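Local atomic coordinates of enoyl-CoA hydratase subunit I (Geobacillus kaustophilus, PDB entry 2PBP), a protein that probably adds water across the double bond of enoyl-CoA thioesters, a step of beta-oxidation. Residues A[52-57]-A[189-194]; A[97-102]-A[117-122]; A[103-108]-A[125-130]. All coordinates share one frame; numbering follows the deposited sequence.

Contact 1 (A[52-57]-A[189-194]); sequences VIVLTG and ETMRLA
A194 turns its methyl group toward two valines of strand 52-57: its CB lies 3.8 Å from CG1 of V52 and 4.1 Å from CG2 of V54. The two valines stand two residues apart on one strand, and so on the same side of it, and they use different branches for the same methyl. V52 CG1 is anti to the backbone N (chi1 -173°), which leaves CG2 beside that N, where it approaches the carbonyl O of A194 at 3.5 Å. V54 has the same rotamer. Its CG1 reaches T190 CG2 at 3.9 Å, and the two side chains cross obliquely. Helix 186-198 here packs on one face of the larger sheet of the crotonase fold, running nearly antiparallel to the strand (164°), with segment axes 9.5 Å apart at closest approach. T190 and A194, one turn apart, carry most of the helix side; the small alanine lets the backbone come close where V52 faces it. Threonine suits its buried site because CG2 is anti to the backbone N and meets V54, while OG1 bonds to the carbonyl O of L186 one turn earlier. The same side chain also packs on I99, A101 and V121, which lie on the next two strands of the sheet. M191 closes the flank loosely, its bent chain bringing SD to 4.5 Å from V54 CG2.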
loop_
_atom_site.group_PDB
_atom_site.type_symbol
_atom_site.label_atom_id
_atom_site.label_comp_id
_atom_site.label_asym_id
_atom_site.label_seq_id
_atom_site.Cartn_x
_atom_site.Cartn_y
_atom_site.Cartn_z
ATOM N N VAL A 52 4.829 -19.372 5.701
ATOM C CA VAL A 52 4.152 -18.985 4.464
ATOM C C VAL A 52 3.255 -20.133 4.015
ATOM O O VAL A 52 3.623 -21.304 4.126
ATOM C CB VAL A 52 5.161 -18.676 3.325
ATOM C CG1 VAL A 52 4.422 -18.120 2.106
ATOM C CG2 VAL A 52 6.211 -17.683 3.804
ATOM N N ILE A 53 2.074 -19.787 3.522
ATOM C CA ILE A 53 1.120 -20.773 3.038
ATOM C C ILE A 53 0.925 -20.531 1.548
ATOM O O ILE A 53 0.705 -19.397 1.121
ATOM C CB ILE A 53 -0.245 -20.625 3.752
ATOM C CG1 ILE A 53 -0.074 -20.870 5.254
ATOM C CG2 ILE A 53 -1.266 -21.585 3.146
ATOM C CD1 ILE A 53 -1.254 -20.426 6.117
ATOM N N VAL A 54 1.021 -21.596 0.761
ATOM C CA VAL A 54 0.837 -21.499 -0.683
ATOM C C VAL A 54 -0.363 -22.339 -1.105
ATOM O O VAL A 54 -0.477 -23.502 -0.720
ATOM C CB VAL A 54 2.087 -21.999 -1.448
ATOM C CG1 VAL A 54 1.799 -22.056 -2.948
ATOM C CG2 VAL A 54 3.266 -21.078 -1.174
ATOM N N LEU A 55 -1.260 -21.735 -1.878
ATOM C CA LEU A 55 -2.439 -22.432 -2.374
ATOM C C LEU A 55 -2.260 -22.627 -3.872
ATOM O O LEU A 55 -1.835 -21.711 -4.577
ATOM C CB LEU A 55 -3.710 -21.611 -2.149
ATOM C CG LEU A 55 -4.092 -21.148 -0.745
ATOM C CD1 LEU A 55 -5.454 -20.467 -0.812
ATOM C CD2 LEU A 55 -4.133 -22.329 0.208
ATOM N N THR A 56 -2.584 -23.819 -4.357
ATOM C CA THR A 56 -2.476 -24.090 -5.779
ATOM C C THR A 56 -3.426 -25.225 -6.145
ATOM O O THR A 56 -3.952 -25.912 -5.267
ATOM C CB THR A 56 -1.026 -24.457 -6.172
ATOM O OG1 THR A 56 -0.868 -24.314 -7.588
ATOM C CG2 THR A 56 -0.704 -25.891 -5.776
ATOM N N GLY A 57 -3.656 -25.411 -7.438
ATOM C CA GLY A 57 -4.558 -26.461 -7.870
ATOM C C GLY A 57 -3.887 -27.560 -8.664
ATOM O O GLY A 57 -2.890 -27.336 -9.349
ATOM N N GLU A 189 9.148 -21.164 -8.999
ATOM C CA GLU A 189 9.243 -19.736 -8.717
ATOM C C GLU A 189 8.470 -19.347 -7.459
ATOM O O GLU A 189 8.957 -18.556 -6.651
ATOM C CB GLU A 189 8.732 -18.922 -9.909
ATOM C CG GLU A 189 9.628 -19.003 -11.140
ATOM C CD GLU A 189 11.024 -18.459 -10.883
ATOM O OE1 GLU A 189 11.133 -17.328 -10.368
ATOM O OE2 GLU A 189 12.011 -19.159 -11.200
ATOM N N THR A 190 7.272 -19.896 -7.295
ATOM C CA THR A 190 6.456 -19.583 -6.122
ATOM C C THR A 190 7.134 -20.056 -4.838
ATOM O O THR A 190 7.167 -19.332 -3.846
ATOM C CB THR A 190 5.055 -20.230 -6.210
ATOM O OG1 THR A 190 4.393 -19.779 -7.398
ATOM C CG2 THR A 190 4.214 -19.838 -5.000
ATOM N N MET A 191 7.675 -21.270 -4.858
ATOM C CA MET A 191 8.340 -21.806 -3.677
ATOM C C MET A 191 9.612 -21.028 -3.347
ATOM O O MET A 191 9.981 -20.895 -2.179
ATOM C CB MET A 191 8.661 -23.289 -3.871
ATOM C CG MET A 191 7.426 -24.178 -3.932
ATOM S SD MET A 191 6.374 -24.008 -2.465
ATOM C CE MET A 191 7.449 -24.700 -1.199
ATOM N N ARG A 192 10.286 -20.520 -4.372
ATOM C CA ARG A 192 11.494 -19.742 -4.140
ATOM C C ARG A 192 11.104 -18.451 -3.428
ATOM O O ARG A 192 11.762 -18.028 -2.476
ATOM C CB ARG A 192 12.188 -19.420 -5.463
ATOM C CG ARG A 192 13.459 -18.609 -5.306
ATOM C CD ARG A 192 14.296 -18.651 -6.575
ATOM N NE ARG A 192 14.667 -20.018 -6.926
ATOM C CZ ARG A 192 14.212 -20.666 -7.993
ATOM N NH1 ARG A 192 13.364 -20.073 -8.820
ATOM N NH2 ARG A 192 14.603 -21.912 -8.232
ATOM N N LEU A 193 10.024 -17.831 -3.894
ATOM C CA LEU A 193 9.531 -16.595 -3.298
ATOM C C LEU A 193 9.092 -16.843 -1.855
ATOM O O LEU A 193 9.437 -16.079 -0.950
ATOM C CB LEU A 193 8.348 -16.050 -4.106
ATOM C CG LEU A 193 7.598 -14.864 -3.494
ATOM C CD1 LEU A 193 8.537 -13.670 -3.354
ATOM C CD2 LEU A 193 6.403 -14.512 -4.372
ATOM N N ALA A 194 8.335 -17.917 -1.648
ATOM C CA ALA A 194 7.854 -18.265 -0.314
ATOM C C ALA A 194 9.043 -18.542 0.598
ATOM O O ALA A 194 9.037 -18.169 1.774
ATOM C CB ALA A 194 6.944 -19.488 -0.386
#

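Contact 2 (A[97-102]-A[117-122]); sequences PMIAAV and CDLIVA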
loop_
_atom_site.group_PDB
_atom_site.type_symbol
_atom_site.label_atom_id
_atom_site.label_comp_id
_atom_site.label_asym_id
_atom_site.label_seq_id
_atom_site.Cartn_x
_atom_site.Cartn_y
_atom_site.Cartn_z
ATOM N N PRO A 97 1.252 -15.271 6.161
ATOM C CA PRO A 97 1.342 -14.892 4.749
ATOM C C PRO A 97 0.810 -16.008 3.848
ATOM O O PRO A 97 1.137 -17.184 4.034
ATOM C CB PRO A 97 2.837 -14.649 4.557
ATOM C CG PRO A 97 3.234 -14.064 5.877
ATOM C CD PRO A 97 2.515 -14.976 6.863
ATOM N N MET A 98 -0.020 -15.629 2.880
ATOM C CA MET A 98 -0.607 -16.584 1.947
ATOM C C MET A 98 -0.368 -16.186 0.501
ATOM O O MET A 98 -0.612 -15.044 0.107
ATOM C CB MET A 98 -2.114 -16.708 2.168
ATOM C CG MET A 98 -2.520 -17.664 3.264
ATOM S SD MET A 98 -4.023 -18.531 2.770
ATOM C CE MET A 98 -5.171 -17.152 2.655
ATOM N N ILE A 99 0.100 -17.146 -0.288
ATOM C CA ILE A 99 0.381 -16.912 -1.699
ATOM C C ILE A 99 -0.412 -17.884 -2.560
ATOM O O ILE A 99 -0.492 -19.076 -2.261
ATOM C CB ILE A 99 1.880 -17.122 -2.012
ATOM C CG1 ILE A 99 2.735 -16.201 -1.140
ATOM C CG2 ILE A 99 2.140 -16.870 -3.504
ATOM C CD1 ILE A 99 2.334 -14.748 -1.017
ATOM N N ALA A 100 -1.001 -17.372 -3.633
ATOM C CA ALA A 100 -1.749 -18.220 -4.540
ATOM C C ALA A 100 -0.890 -18.471 -5.767
ATOM O O ALA A 100 -0.418 -17.532 -6.396
ATOM C CB ALA A 100 -3.060 -17.545 -4.950
ATOM N N ALA A 101 -0.661 -19.743 -6.078
ATOM C CA ALA A 101 0.097 -20.117 -7.267
ATOM C C ALA A 101 -0.984 -20.560 -8.245
ATOM O O ALA A 101 -1.394 -21.720 -8.250
ATOM C CB ALA A 101 1.047 -21.271 -6.962
ATOM N N VAL A 102 -1.459 -19.621 -9.056
ATOM C CA VAL A 102 -2.530 -19.904 -10.004
ATOM C C VAL A 102 -2.010 -20.578 -11.269
ATOM O O VAL A 102 -1.480 -19.931 -12.170
ATOM C CB VAL A 102 -3.290 -18.609 -10.346
ATOM C CG1 VAL A 102 -4.532 -18.929 -11.174
ATOM C CG2 VAL A 102 -3.697 -17.904 -9.052
ATOM N N CYS A 117 -5.824 -14.342 -1.111
ATOM C CA CYS A 117 -4.424 -14.505 -0.742
ATOM C C CYS A 117 -3.742 -13.139 -0.747
ATOM O O CYS A 117 -4.291 -12.172 -1.272
ATOM C CB CYS A 117 -3.727 -15.460 -1.714
ATOM S SG CYS A 117 -4.358 -17.160 -1.590
ATOM N N ASP A 118 -2.552 -13.058 -0.159
ATOM C CA ASP A 118 -1.822 -11.791 -0.081
ATOM C C ASP A 118 -1.044 -11.432 -1.337
ATOM O O ASP A 118 -0.894 -10.252 -1.669
ATOM C CB ASP A 118 -0.868 -11.823 1.108
ATOM C CG ASP A 118 -1.573 -12.175 2.395
ATOM O OD1 ASP A 118 -2.564 -11.490 2.727
ATOM O OD2 ASP A 118 -1.143 -13.138 3.068
ATOM N N LEU A 119 -0.527 -12.451 -2.010
ATOM C CA LEU A 119 0.234 -12.270 -3.240
ATOM C C LEU A 119 -0.223 -13.346 -4.199
ATOM O O LEU A 119 -0.622 -14.436 -3.776
ATOM C CB LEU A 119 1.735 -12.448 -2.997
ATOM C CG LEU A 119 2.452 -11.562 -1.978
ATOM C CD1 LEU A 119 3.896 -12.014 -1.848
ATOM C CD2 LEU A 119 2.380 -10.108 -2.412
ATOM N N ILE A 120 -0.155 -13.051 -5.492
ATOM C CA ILE A 120 -0.554 -14.026 -6.498
ATOM C C ILE A 120 0.544 -14.192 -7.549
ATOM O O ILE A 120 0.956 -13.222 -8.179
ATOM C CB ILE A 120 -1.850 -13.600 -7.226
ATOM C CG1 ILE A 120 -2.996 -13.425 -6.227
ATOM C CG2 ILE A 120 -2.212 -14.637 -8.283
ATOM C CD1 ILE A 120 -4.212 -12.675 -6.768
ATOM N N VAL A 121 1.026 -15.419 -7.712
ATOM C CA VAL A 121 2.033 -15.724 -8.725
ATOM C C VAL A 121 1.236 -16.546 -9.722
ATOM O O VAL A 121 0.651 -17.567 -9.356
ATOM C CB VAL A 121 3.182 -16.577 -8.168
ATOM C CG1 VAL A 121 4.151 -16.934 -9.290
ATOM C CG2 VAL A 121 3.903 -15.819 -7.062
ATOM N N ALA A 122 1.202 -16.106 -10.976
ATOM C CA ALA A 122 0.412 -16.809 -11.974
ATOM C C ALA A 122 1.184 -17.391 -13.139
ATOM O O ALA A 122 2.227 -16.878 -13.543
ATOM C CB ALA A 122 -0.684 -15.882 -12.505
#
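A100 and its neighbours L119 and V121 carry the backbone bonds that join two parallel strands of the larger sheet, 98-102 and 119-123. A100 N donates to L119 O at 3.0 Å, A100 O accepts from V121 N at 2.9 Å, and V102 N continues the pattern to V121 O. The strand directions differ by 20°. Helix 109-115 lies between them in the chain, as in the beta-beta-alpha repeat of the crotonase fold. Where the second strand begins, M98 O is held by D118 N at 2.8 Å and more weakly by L119 N.

The side-chain bond is that of D118. With CG beside the backbone N (chi1 -54°), the side chain turns OD2 back to the start of strand 98-102, where it takes M98 N at 2.7 Å on its anti side, somewhat out of the carboxylate plane. K209 forms a salt bridge to the same oxygen. An alanine here would probably leave M98 N and the K209 ammonium without their shared acceptor.

Apolar contacts form on both faces. A100 CB meets C117 SG at 3.6 Å, a fit that suits a small residue, and V102 CG2 meets I120 CG2 at 3.7 Å; on the other face I99 CG2 faces V121 CG2. The second subunit reaches this region too, its K154 NZ bonding to C117 O. A buried carboxylate gripped by a backbone N-H and a lysine is likely to stay ionised, tying the start of one strand to that of the other.

Contact 3 (A[103-108]-A[125-130]); sequences NGLALG and AAEFGF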
loop_
_atom_site.group_PDB
_atom_site.type_symbol
_atom_site.label_atom_id
_atom_site.label_comp_id
_atom_site.label_asym_id
_atom_site.label_seq_id
_atom_site.Cartn_x
_atom_site.Cartn_y
_atom_site.Cartn_z
ATOM N N ASN A 103 -2.180 -21.897 -11.307
ATOM C CA ASN A 103 -1.724 -22.753 -12.398
ATOM C C ASN A 103 -2.636 -22.811 -13.615
ATOM O O ASN A 103 -2.286 -23.433 -14.619
ATOM C CB ASN A 103 -1.542 -24.174 -11.878
ATOM C CG ASN A 103 -2.801 -24.709 -11.228
ATOM O OD1 ASN A 103 -3.215 -24.225 -10.171
ATOM N ND2 ASN A 103 -3.426 -25.698 -11.860
ATOM N N GLY A 104 -3.805 -22.184 -13.530
ATOM C CA GLY A 104 -4.727 -22.210 -14.650
ATOM C C GLY A 104 -5.985 -21.412 -14.384
ATOM O O GLY A 104 -5.925 -20.339 -13.788
ATOM N N LEU A 105 -7.124 -21.935 -14.826
ATOM C CA LEU A 105 -8.398 -21.256 -14.636
ATOM C C LEU A 105 -8.703 -20.970 -13.170
ATOM O O LEU A 105 -8.595 -21.848 -12.317
ATOM C CB LEU A 105 -9.543 -22.091 -15.215
ATOM C CG LEU A 105 -9.539 -22.436 -16.703
ATOM C CD1 LEU A 105 -10.731 -23.333 -17.009
ATOM C CD2 LEU A 105 -9.595 -21.167 -17.535
ATOM N N ALA A 106 -9.083 -19.725 -12.902
ATOM C CA ALA A 106 -9.465 -19.266 -11.572
ATOM C C ALA A 106 -10.724 -18.451 -11.854
ATOM O O ALA A 106 -10.672 -17.230 -11.994
ATOM C CB ALA A 106 -8.371 -18.382 -10.970
ATOM N N LEU A 107 -11.851 -19.151 -11.963
ATOM C CA LEU A 107 -13.134 -18.524 -12.282
ATOM C C LEU A 107 -14.132 -18.559 -11.131
ATOM O O LEU A 107 -14.228 -19.554 -10.407
ATOM C CB LEU A 107 -13.744 -19.222 -13.500
ATOM C CG LEU A 107 -12.812 -19.409 -14.703
ATOM C CD1 LEU A 107 -13.466 -20.340 -15.714
ATOM C CD2 LEU A 107 -12.495 -18.062 -15.330
ATOM N N GLY A 108 -14.888 -17.472 -10.987
ATOM C CA GLY A 108 -15.879 -17.384 -9.928
ATOM C C GLY A 108 -15.226 -17.519 -8.568
ATOM O O GLY A 108 -14.351 -16.732 -8.215
ATOM N N ALA A 125 -0.828 -20.014 -18.142
ATOM C CA ALA A 125 -2.016 -20.824 -18.373
ATOM C C ALA A 125 -3.201 -20.282 -17.577
ATOM O O ALA A 125 -4.323 -20.772 -17.707
ATOM C CB ALA A 125 -1.744 -22.270 -17.966
ATOM N N ALA A 126 -2.948 -19.264 -16.758
ATOM C CA ALA A 126 -3.989 -18.695 -15.909
ATOM C C ALA A 126 -4.906 -17.658 -16.545
ATOM O O ALA A 126 -4.485 -16.827 -17.349
ATOM C CB ALA A 126 -3.354 -18.108 -14.647
ATOM N N GLU A 127 -6.172 -17.723 -16.152
ATOM C CA GLU A 127 -7.200 -16.796 -16.605
ATOM C C GLU A 127 -8.072 -16.549 -15.384
ATOM O O GLU A 127 -8.331 -17.466 -14.614
ATOM C CB GLU A 127 -8.038 -17.399 -17.733
ATOM C CG GLU A 127 -7.376 -17.337 -19.101
ATOM C CD GLU A 127 -8.355 -17.617 -20.228
ATOM O OE1 GLU A 127 -8.832 -18.766 -20.331
ATOM O OE2 GLU A 127 -8.650 -16.685 -21.008
ATOM N N PHE A 128 -8.513 -15.310 -15.211
ATOM C CA PHE A 128 -9.338 -14.940 -14.067
ATOM C C PHE A 128 -10.643 -14.336 -14.560
ATOM O O PHE A 128 -10.653 -13.578 -15.527
ATOM C CB PHE A 128 -8.605 -13.906 -13.209
ATOM C CG PHE A 128 -7.244 -14.347 -12.755
ATOM C CD1 PHE A 128 -7.079 -14.989 -11.531
ATOM C CD2 PHE A 128 -6.121 -14.118 -13.551
ATOM C CE1 PHE A 128 -5.818 -15.396 -11.102
ATOM C CE2 PHE A 128 -4.855 -14.521 -13.133
ATOM C CZ PHE A 128 -4.702 -15.161 -11.904
ATOM N N GLY A 129 -11.744 -14.663 -13.898
ATOM C CA GLY A 129 -13.014 -14.105 -14.323
ATOM C C GLY A 129 -14.172 -14.444 -13.410
ATOM O O GLY A 129 -14.056 -15.307 -12.539
ATOM N N PHE A 130 -15.290 -13.756 -13.624
ATOM C CA PHE A 130 -16.508 -13.955 -12.846
ATOM C C PHE A 130 -17.664 -14.226 -13.801
ATOM O O PHE A 130 -18.421 -13.323 -14.152
ATOM C CB PHE A 130 -16.811 -12.710 -12.012
ATOM C CG PHE A 130 -15.858 -12.502 -10.875
ATOM C CD1 PHE A 130 -15.784 -13.427 -9.838
ATOM C CD2 PHE A 130 -15.028 -11.387 -10.841
ATOM C CE1 PHE A 130 -14.895 -13.244 -8.781
ATOM C CE2 PHE A 130 -14.136 -11.194 -9.789
ATOM C CZ PHE A 130 -14.071 -12.126 -8.756
#
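A106 and F128 sit side by side in a parallel strand pair, 105-107 with 127-129, at the middle of the smaller sheet of the crotonase fold. The two strands run within 6° of each other. Each follows a strand of the larger sheet in the chain, and helix 109-115 starts directly after G108. The backbone bonds are few: A106 N donates to E127 O at 2.9 Å, G129 N reaches A106 O only weakly, and G108 N closes the pair on G129 O at 2.8 Å.

On the face that carries A106 and F128, the A106 methyl lies 3.7 Å from F128 CD1. Alanine suits the place because the ring lies close against its CB, while V102 and F111 also touch the ring. The other face holds L105, L107 and E127. L105 and E127 extend alongside each other, the aliphatic part of the glutamate lying against the leucine while OE1 pairs with R165. L107 CD2 leans over the backbone of G129, 3.8 Å from its N; the absence of a side chain at G129 leaves room for that methyl.

G108, the N-cap of helix 109-115, has a positive phi (60°) that glycine adopts easily. Beside it the F130 ring, stacked on F111, brings CE1 to 3.6 Å from G108 O.

How the contacts relate
Contacts 1 and 2 share the larger sheet, their centres about 7 Å apart: strands 52-57 and 98-102 are neighbours, joined by I53 O to I99 N at 2.7 Å, and T190 of the helix bridges to V121 of contact 2. Contact 3 carries both strands of contact 2 on into the smaller sheet, its centre about 13 Å from that of contact 2; V102 CG1 touches F128 CE1 at 3.8 Å across the junction. The centres of contacts 1 and 3 are about 17 Å apart, yet they meet where N103 OD1 accepts G57 N at 3.0 Å. In crotonases the start of the helix after strand 105-107 helps form the oxyanion hole, so contact 3 probably lies nearest the active site.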